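Local coordinates for rhamnonate dehydratase (Gibberella zeae PH-1, PDB 3FXG), which probably dehydrates rhamnonate to a 2-keto-3-deoxy sugar acid, as a magnesium-dependent lyase of the enolase superfamily, at residues Val221-Tyr224 / Met225-Val229; Glu234-Lys237 / Ala238-Leu242. One frame throughout, in Å; residues are numbered along the deposited sequence.

How the contacts relate
Both contacts belong to one beta-alpha unit of the TIM-barrel domain. Contact 1 takes the chain from the C-terminal end of strand 219-222 round to the first residue of helix 229-238, and contact 2 closes that helix before the chain turns back toward strand 246-248. Their centres lie 14 Å apart. They meet through leucine side chains, L227 CD1 resting 4.1 Å from L235 CD2. Contact 1 holds a ligand of the magnesium ion in D222, whereas the nearest atom of contact 2, L235 CD2, is 14.2 Å from the metal. One contact therefore builds the active-site end of the unit and the other the far end of its helix.

Contact 1: Val221-Tyr224 / Met225-Val229. With MG (magnesium ion), chain I.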
loop_
_atom_site.group_PDB
_atom_site.type_symbol
_atom_site.label_atom_id
_atom_site.label_comp_id
_atom_site.label_asym_id
_atom_site.label_seq_id
_atom_site.Cartn_x
_atom_site.Cartn_y
_atom_site.Cartn_z
ATOM N N VAL A 221 -18.545 -15.113 22.524
ATOM C CA VAL A 221 -18.214 -14.296 23.685
ATOM C C VAL A 221 -18.427 -12.810 23.423
ATOM O O VAL A 221 -17.845 -12.245 22.496
ATOM C CB VAL A 221 -16.743 -14.519 24.113
ATOM C CG1 VAL A 221 -16.434 -13.720 25.373
ATOM C CG2 VAL A 221 -16.493 -16.012 24.347
ATOM N N ASP A 222 -19.262 -12.181 24.243
ATOM C CA ASP A 222 -19.536 -10.754 24.099
ATOM C C ASP A 222 -18.605 -9.987 25.026
ATOM O O ASP A 222 -18.538 -10.273 26.221
ATOM C CB ASP A 222 -20.988 -10.450 24.454
ATOM C CG ASP A 222 -21.407 -9.053 24.040
ATOM O OD1 ASP A 222 -20.828 -8.074 24.553
ATOM O OD2 ASP A 222 -22.317 -8.936 23.195
ATOM N N CYS A 223 -17.894 -9.007 24.475
ATOM C CA CYS A 223 -16.941 -8.226 25.256
ATOM C C CYS A 223 -17.354 -6.776 25.531
ATOM O O CYS A 223 -16.594 -6.012 26.129
ATOM C CB CYS A 223 -15.571 -8.270 24.572
ATOM S SG CYS A 223 -14.921 -9.961 24.344
ATOM N N TYR A 224 -18.557 -6.413 25.099
ATOM C CA TYR A 224 -19.116 -5.075 25.302
ATOM C C TYR A 224 -18.099 -3.922 25.219
ATOM O O TYR A 224 -17.912 -3.179 26.185
ATOM C CB TYR A 224 -19.852 -5.034 26.655
ATOM C CG TYR A 224 -20.818 -3.873 26.821
ATOM C CD1 TYR A 224 -21.940 -3.746 25.997
ATOM C CD2 TYR A 224 -20.598 -2.891 27.788
ATOM C CE1 TYR A 224 -22.821 -2.662 26.132
ATOM C CE2 TYR A 224 -21.469 -1.807 27.929
ATOM C CZ TYR A 224 -22.575 -1.697 27.098
ATOM O OH TYR A 224 -23.415 -0.611 27.218
HETATM N N MSE A 225 -17.467 -3.781 24.052
HETATM C CA MSE A 225 -16.474 -2.735 23.768
HETATM C C MSE A 225 -15.511 -2.417 24.921
HETATM O O MSE A 225 -15.035 -1.289 25.055
HETATM C CB MSE A 225 -17.195 -1.450 23.301
HETATM C CG MSE A 225 -18.189 -0.837 24.289
HETATM SE SE MSE A 225 -19.383 0.556 23.545
HETATM C CE MSE A 225 -20.850 0.335 24.784
ATOM N N SER A 226 -15.168 -3.432 25.708
ATOM C CA SER A 226 -14.324 -3.220 26.881
ATOM C C SER A 226 -12.846 -3.590 26.840
ATOM O O SER A 226 -12.129 -3.313 27.800
ATOM C CB SER A 226 -14.946 -3.944 28.074
ATOM O OG SER A 226 -14.801 -5.349 27.922
ATOM N N LEU A 227 -12.376 -4.217 25.767
ATOM C CA LEU A 227 -10.974 -4.614 25.726
ATOM C C LEU A 227 -10.115 -3.688 24.874
ATOM O O LEU A 227 -10.501 -2.558 24.564
ATOM C CB LEU A 227 -10.850 -6.054 25.207
ATOM C CG LEU A 227 -11.845 -7.060 25.798
ATOM C CD1 LEU A 227 -11.579 -8.441 25.210
ATOM C CD2 LEU A 227 -11.725 -7.086 27.324
ATOM N N ASN A 228 -8.930 -4.169 24.522
ATOM C CA ASN A 228 -8.014 -3.416 23.677
ATOM C C ASN A 228 -7.295 -4.442 22.806
ATOM O O ASN A 228 -7.427 -5.648 23.031
ATOM C CB ASN A 228 -7.025 -2.607 24.523
ATOM C CG ASN A 228 -6.174 -3.474 25.419
ATOM O OD1 ASN A 228 -5.443 -4.348 24.950
ATOM N ND2 ASN A 228 -6.254 -3.228 26.720
ATOM N N VAL A 229 -6.541 -3.978 21.816
ATOM C CA VAL A 229 -5.861 -4.891 20.904
ATOM C C VAL A 229 -4.972 -5.945 21.548
ATOM O O VAL A 229 -5.141 -7.140 21.284
ATOM C CB VAL A 229 -5.044 -4.111 19.846
ATOM C CG1 VAL A 229 -4.236 -5.077 18.987
ATOM C CG2 VAL A 229 -5.989 -3.306 18.962
HETATM MG MG MG I . -23.203 -7.459 21.783
HETATM O O HOH W 1 -21.729 -6.107 22.891
HETATM O O HOH W 2 -25.434 -8.502 22.089
#
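Y224 and M225, adjacent in sequence, both have positive phi (36° and 39°), an uncommon pair of left-handed backbone conformations. Their side chains run alongside each other, and the selenomethionine at 225 lays its methyl over one face of the tyrosine ring, CE lying 3.5 Å from Y224 CZ and displaced toward the phenol end. This is a CH-pi contact; the selenium stands higher above the same ring, so the pair is also a Met-aromatic contact. M225 CG sits between its backbone N and carbonyl carbon (chi1 60°), and the chain beyond is extended, which brings CE down onto the ring.

The carbonyl of C223 ties the turn together. S226 OG donates to C223 O in the carbonyl plane at 2.6 Å, and S226 N donates to the same oxygen at 3.0 Å, tilted from that plane. S226 OG has a further partner in S43. On the apolar side, L227 CD1 packs 3.8 Å from C223 SG.

Before the turn, D222 divides its carboxylate between two tasks. D222 OD2 binds the magnesium ion at 2.2 Å, a site completed by E248, E275 and two waters. D222 OD1 accepts from Y224 N at 2.9 Å in an Asx turn, and also from a water that itself binds the metal. R56 makes a cation-pi contact with the Y224 ring, and F122 of a second subunit packs on that residue. With one oxygen bonded to the backbone and the other to the metal, the D222 carboxylate is fixed in rotation, so the turn probably helps to orient the magnesium ligand.

Contact 2: Glu234-Lys237 / Ala238-Leu242; sequences ELVK and ACLDL
C239 N is shared between two carbonyls of the last helical turn: it donates to V236 O at 3.1 Å, and more weakly to L235 O, also at 3.1 Å. The V236 bond is bent, its donor lying above the carbonyl plane. One residue earlier, A238 N still makes an ordinary helical bond to E234 O, at 2.9 Å. Beyond C239, L240 N reaches back three residues to K237 O in a long, weak bond of 3.3 Å. Spacing thus changes from i+4 to i+3 as helix 229-238 gives way to the 3-10 turn 240-242, in which L242 N bonds C239 O.

The side chains keep the helical four-residue spacing. C239 SG, anti to its own carbonyl carbon (chi1 -63°), lies 4.0 Å from L235 CD1. Around the end of the helix, V236 CG1 meets L240 CD2 at 4.1 Å, the two side chains crossing at a slant, while L240 CG comes close to K237 O.

W247 of strand 246-248 packs against L235, V236 and C239, and helix 195-213 touches A238 and C239 through V203 and L206. On the outer side, K237 NZ makes a weak hydrogen bond to T268 OG1 of a third subunit. Sharing one amide proton between two carbonyls probably eases the change to the tighter turn, while C239 keeps its sulfur on the buried, apolar side.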
loop_
_atom_site.group_PDB
_atom_site.type_symbol
_atom_site.label_atom_id
_atom_site.label_comp_id
_atom_site.label_asym_id
_atom_site.label_seq_id
_atom_site.Cartn_x
_atom_site.Cartn_y
_atom_site.Cartn_z
ATOM N N GLU A 234 -4.116 -11.610 23.444
ATOM C CA GLU A 234 -3.663 -12.567 24.448
ATOM C C GLU A 234 -4.793 -13.469 24.945
ATOM O O GLU A 234 -4.588 -14.664 25.148
ATOM C CB GLU A 234 -3.013 -11.849 25.638
ATOM C CG GLU A 234 -2.642 -12.805 26.773
ATOM C CD GLU A 234 -1.724 -12.191 27.813
ATOM O OE1 GLU A 234 -1.887 -10.995 28.132
ATOM O OE2 GLU A 234 -0.845 -12.916 28.327
ATOM N N LEU A 235 -5.976 -12.895 25.138
ATOM C CA LEU A 235 -7.134 -13.657 25.611
ATOM C C LEU A 235 -7.548 -14.713 24.590
ATOM O O LEU A 235 -7.788 -15.873 24.937
ATOM C CB LEU A 235 -8.312 -12.714 25.882
ATOM C CG LEU A 235 -9.645 -13.352 26.298
ATOM C CD1 LEU A 235 -9.470 -14.137 27.595
ATOM C CD2 LEU A 235 -10.690 -12.263 26.481
ATOM N N VAL A 236 -7.641 -14.313 23.328
ATOM C CA VAL A 236 -8.020 -15.251 22.286
ATOM C C VAL A 236 -6.996 -16.381 22.212
ATOM O O VAL A 236 -7.365 -17.552 22.105
ATOM C CB VAL A 236 -8.151 -14.534 20.919
ATOM C CG1 VAL A 236 -8.283 -15.552 19.789
ATOM C CG2 VAL A 236 -9.383 -13.628 20.946
ATOM N N LYS A 237 -5.713 -16.038 22.292
ATOM C CA LYS A 237 -4.669 -17.053 22.242
ATOM C C LYS A 237 -4.835 -18.037 23.401
ATOM O O LYS A 237 -4.727 -19.248 23.218
ATOM C CB LYS A 237 -3.281 -16.410 22.319
ATOM C CG LYS A 237 -2.150 -17.412 22.144
ATOM C CD LYS A 237 -0.775 -16.760 22.247
ATOM C CE LYS A 237 0.325 -17.786 21.996
ATOM N NZ LYS A 237 1.692 -17.199 22.107
ATOM N N ALA A 238 -5.118 -17.509 24.586
ATOM C CA ALA A 238 -5.288 -18.341 25.775
ATOM C C ALA A 238 -6.519 -19.242 25.724
ATOM O O ALA A 238 -6.597 -20.220 26.468
ATOM C CB ALA A 238 -5.345 -17.464 27.017
ATOM N N CYS A 239 -7.470 -18.922 24.851
ATOM C CA CYS A 239 -8.702 -19.708 24.738
ATOM C C CYS A 239 -8.810 -20.536 23.467
ATOM O O CYS A 239 -9.880 -21.063 23.163
ATOM C CB CYS A 239 -9.925 -18.786 24.797
ATOM S SG CYS A 239 -10.138 -17.883 26.331
ATOM N N LEU A 240 -7.714 -20.670 22.730
ATOM C CA LEU A 240 -7.756 -21.409 21.475
ATOM C C LEU A 240 -8.357 -22.813 21.533
ATOM O O LEU A 240 -9.110 -23.192 20.639
ATOM C CB LEU A 240 -6.362 -21.444 20.841
ATOM C CG LEU A 240 -5.871 -20.059 20.389
ATOM C CD1 LEU A 240 -4.515 -20.179 19.707
ATOM C CD2 LEU A 240 -6.889 -19.437 19.439
ATOM N N ASP A 241 -8.060 -23.578 22.578
ATOM C CA ASP A 241 -8.604 -24.932 22.678
ATOM C C ASP A 241 -10.084 -24.987 23.063
ATOM O O ASP A 241 -10.688 -26.062 23.072
ATOM C CB ASP A 241 -7.786 -25.761 23.670
ATOM C CG ASP A 241 -7.751 -25.150 25.055
ATOM O OD1 ASP A 241 -7.097 -25.737 25.945
ATOM O OD2 ASP A 241 -8.374 -24.084 25.259
ATOM N N LEU A 242 -10.671 -23.837 23.381
ATOM C CA LEU A 242 -12.081 -23.794 23.762
ATOM C C LEU A 242 -12.988 -23.675 22.540
ATOM O O LEU A 242 -14.214 -23.715 22.655
ATOM C CB LEU A 242 -12.333 -22.629 24.723
ATOM C CG LEU A 242 -11.534 -22.657 26.031
ATOM C CD1 LEU A 242 -12.003 -21.528 26.938
ATOM C CD2 LEU A 242 -11.720 -24.000 26.726
#